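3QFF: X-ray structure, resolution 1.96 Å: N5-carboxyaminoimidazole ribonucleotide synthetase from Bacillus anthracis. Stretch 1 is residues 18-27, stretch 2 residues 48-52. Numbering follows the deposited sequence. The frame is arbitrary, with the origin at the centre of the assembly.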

ATOM      1  N   GLY A  18      17.245  -2.438   7.531  1.00 20.55           N
ATOM      2  CA  GLY A  18      17.532  -1.455   8.563  1.00 20.76           C
ATOM      3  C   GLY A  18      17.505  -0.046   8.007  1.00 20.99           C
ATOM      4  O   GLY A  18      18.137   0.248   6.984  1.00 20.70           O
ATOM      5  N   ILE A  19      16.784   0.828   8.696  1.00 20.50           N
ATOM      6  CA  ILE A  19      16.585   2.197   8.240  1.00 21.14           C
ATOM      7  C   ILE A  19      17.159   3.190   9.258  1.00 21.39           C
ATOM      8  O   ILE A  19      16.830   3.140  10.450  1.00 21.59           O
ATOM      9  N   ILE A  20      18.028   4.077   8.779  1.00 21.18           N
ATOM     10  CA  ILE A  20      18.545   5.164   9.602  1.00 21.00           C
ATOM     11  C   ILE A  20      17.626   6.386   9.461  1.00 21.54           C
ATOM     12  O   ILE A  20      17.602   7.054   8.423  1.00 20.92           O
ATOM     13  N   GLY A  21      16.893   6.668  10.525  1.00 21.31           N
ATOM     14  CA  GLY A  21      15.936   7.761  10.551  1.00 22.91           C
ATOM     15  C   GLY A  21      14.540   7.179  10.583  1.00 23.75           C
ATOM     16  O   GLY A  21      14.199   6.347   9.748  1.00 24.91           O
ATOM     17  N   GLY A  22      13.735   7.608  11.551  1.00 24.60           N
ATOM     18  CA  GLY A  22      12.442   6.977  11.790  1.00 24.46           C
ATOM     19  C   GLY A  22      11.244   7.859  11.537  1.00 24.07           C
ATOM     20  O   GLY A  22      10.176   7.602  12.095  1.00 24.61           O
ATOM     21  N   GLY A  23      11.421   8.901  10.719  1.00 22.76           N
ATOM     22  CA  GLY A  23      10.336   9.799  10.342  1.00 21.91           C
ATOM     23  C   GLY A  23       9.405   9.173   9.296  1.00 21.68           C
ATOM     24  O   GLY A  23       9.447   7.971   9.040  1.00 21.37           O
ATOM     25  N   GLN A  24       8.566   9.986   8.679  1.00 21.85           N
ATOM     26  CA  GLN A  24       7.533   9.444   7.788  1.00 22.14           C
ATOM     27  C   GLN A  24       8.092   8.704   6.562  1.00 21.73           C
ATOM     28  O   GLN A  24       7.475   7.781   6.063  1.00 21.85           O
ATOM     29  N   LEU A  25       9.255   9.109   6.075  1.00 21.31           N
ATOM     30  CA  LEU A  25       9.830   8.452   4.901  1.00 21.64           C
ATOM     31  C   LEU A  25      10.254   7.045   5.262  1.00 21.48           C
ATOM     32  O   LEU A  25      10.045   6.118   4.488  1.00 21.29           O
ATOM     33  N   GLY A  26      10.846   6.901   6.445  1.00 21.31           N
ATOM     34  CA  GLY A  26      11.105   5.590   7.028  1.00 21.61           C
ATOM     35  C   GLY A  26       9.847   4.745   7.208  1.00 21.14           C
ATOM     36  O   GLY A  26       9.839   3.571   6.841  1.00 21.94           O
ATOM     37  N   ARG A  27       8.790   5.317   7.774  1.00 21.12           N
ATOM     38  CA  ARG A  27       7.544   4.571   7.977  1.00 20.96           C
ATOM     39  C   ARG A  27       6.975   4.049   6.652  1.00 20.51           C
ATOM     40  O   ARG A  27       6.583   2.887   6.546  1.00 20.30           O
ATOM     41  N   ASN A  48       9.219   5.537  19.845  1.00 34.76           N
ATOM     42  CA  ASN A  48       7.901   5.500  19.212  1.00 34.06           C
ATOM     43  C   ASN A  48       7.794   6.418  17.976  1.00 32.38           C
ATOM     44  O   ASN A  48       6.745   7.038  17.734  1.00 32.27           O
ATOM     45  N   SER A  49       8.879   6.507  17.199  1.00 29.96           N
ATOM     46  CA  SER A  49       8.867   7.289  15.951  1.00 28.01           C
ATOM     47  C   SER A  49       7.838   6.722  14.969  1.00 26.85           C
ATOM     48  O   SER A  49       7.358   5.609  15.170  1.00 26.84           O
ATOM     49  N   PRO A  50       7.463   7.496  13.925  1.00 26.03           N
ATOM     50  CA  PRO A  50       6.568   6.956  12.905  1.00 25.36           C
ATOM     51  C   PRO A  50       7.036   5.619  12.334  1.00 25.33           C
ATOM     52  O   PRO A  50       6.215   4.718  12.145  1.00 24.37           O
ATOM     53  N   CYS A  51       8.340   5.475  12.087  1.00 24.99           N
ATOM     54  CA  CYS A  51       8.829   4.227  11.499  1.00 25.75           C
ATOM     55  C   CYS A  51       8.831   3.097  12.538  1.00 25.90           C
ATOM     56  O   CYS A  51       8.432   1.979  12.238  1.00 26.18           O
ATOM     57  N   ALA A  52       9.231   3.401  13.770  1.00 26.24           N
ATOM     58  CA  ALA A  52       9.208   2.404  14.853  1.00 27.23           C
ATOM     59  C   ALA A  52       7.825   1.794  15.078  1.00 27.58           C
ATOM     60  O   ALA A  52       7.707   0.657  15.537  1.00 27.77           O
TER

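Stretch 1 runs from a strand (18-20) through a glycine-rich turn into a helix that starts at Gln-24, with Gly-23 as its N-cap; stretch 2 lies against that turn and the first helical residues, and the two bury 331 Å² between them. Asn-48, with chi1 in t, makes no contact.

Contact begins at Ser-49, whose CA-to-CB bond points toward stretch 1. Its p rotamer brings OG within 3.3 Å of Gly-22 O, a weak hydrogen bond in which the hydroxyl is the donor. The same OG accepts a hydrogen bond from Ala-52 N at 3.2 Å, with an N-H...O angle of 160°, so the hydroxyl links Gly-22 to the backbone of Ala-52. An ideal CB on Gly-22 would fall 2.4 Å from Ser-49 OG, a clash; the missing side chain leaves room for the hydroxyl.

Pro-50, its ring C-gamma exo, also points toward stretch 1. CD lies 3.3 Å from Gly-22 O, and CB packs 3.9 Å from Gly-23 C. Its nitrogen has no hydrogen to give, but its carbonyl accepts from Arg-27: NH1 to Pro-50 O is 3.1 Å at 149°, with the oxygen at the guanidinium edge, near its plane. Arg-27 reaches it with chi1 to chi3 all t, although its CA-to-CB bond points sideways.

Cys-51, whose CA-to-CB bond points toward stretch 1, has the largest covered area, 84 Å². Its N donates to Gly-22 O at 2.8 Å and 161°, the shortest polar contact here. With chi1 in t, SG sits 3.4 Å from Gly-26 O and 4.1 Å from CD1 of Ile-19 (m, t), while CB lies 3.5 Å from Arg-27 N. An ideal CB on Gly-26 would be a tight 3.2 Å from Cys-51 CB.

The CA-to-CB bond of Ala-52 points sideways, and its side chain makes no contact.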

ATOM      1  CB  ILE A  19      15.078   2.502   8.010  1.00 20.90           C
ATOM      2  CG1 ILE A  19      14.462   1.477   7.033  1.00 21.56           C
ATOM      3  CG2 ILE A  19      14.897   3.961   7.526  1.00 21.28           C
ATOM      4  CD1 ILE A  19      12.940   1.597   6.830  1.00 22.09           C
ATOM      5  CB  ILE A  20      20.010   5.520   9.258  1.00 21.02           C
ATOM      6  CG1 ILE A  20      20.911   4.285   9.393  1.00 21.46           C
ATOM      7  CG2 ILE A  20      20.525   6.690  10.144  1.00 20.69           C
ATOM      8  CD1 ILE A  20      22.283   4.460   8.816  1.00 24.08           C
ATOM      9  CB  GLN A  24       6.547  10.532   7.361  1.00 22.42           C
ATOM     10  CG  GLN A  24       7.139  11.674   6.550  1.00 23.55           C
ATOM     11  CD  GLN A  24       7.667  12.826   7.402  1.00 25.16           C
ATOM     12  OE1 GLN A  24       7.967  12.664   8.585  1.00 25.37           O
ATOM     13  NE2 GLN A  24       7.813  13.996   6.779  1.00 24.70           N
ATOM     14  CB  LEU A  25      11.014   9.252   4.342  1.00 21.78           C
ATOM     15  CG  LEU A  25      10.699  10.701   3.951  1.00 21.30           C
ATOM     16  CD1 LEU A  25      11.961  11.361   3.414  1.00 21.35           C
ATOM     17  CD2 LEU A  25       9.556  10.782   2.907  1.00 19.94           C
ATOM     18  CB  ARG A  27       6.513   5.458   8.676  1.00 20.79           C
ATOM     19  CG  ARG A  27       5.115   4.833   8.840  1.00 22.04           C
ATOM     20  CD  ARG A  27       4.172   5.918   9.351  1.00 24.11           C
ATOM     21  NE  ARG A  27       2.801   5.472   9.616  1.00 25.15           N
ATOM     22  CZ  ARG A  27       2.357   5.032  10.794  1.00 26.66           C
ATOM     23  NH1 ARG A  27       3.182   4.911  11.826  1.00 26.43           N
ATOM     24  NH2 ARG A  27       1.075   4.686  10.932  1.00 26.91           N
ATOM     25  CB  ASN A  48       6.809   5.817  20.258  1.00 34.99           C
ATOM     26  CG  ASN A  48       5.422   5.403  19.810  1.00 37.10           C
ATOM     27  OD1 ASN A  48       5.221   4.322  19.243  1.00 39.95           O
ATOM     28  ND2 ASN A  48       4.446   6.267  20.068  1.00 40.07           N
ATOM     29  CB  SER A  49      10.258   7.336  15.300  1.00 27.68           C
ATOM     30  OG  SER A  49      10.702   6.046  14.932  1.00 26.36           O
ATOM     31  CB  PRO A  50       6.592   8.036  11.823  1.00 25.13           C
ATOM     32  CG  PRO A  50       6.725   9.292  12.603  1.00 25.00           C
ATOM     33  CD  PRO A  50       7.685   8.944  13.727  1.00 26.22           C
ATOM     34  CB  CYS A  51      10.205   4.429  10.850  1.00 25.52           C
ATOM     35  SG  CYS A  51      10.876   2.956  10.060  1.00 28.38           S
ATOM     36  CB  ALA A  52       9.742   3.016  16.176  1.00 26.51           C
TER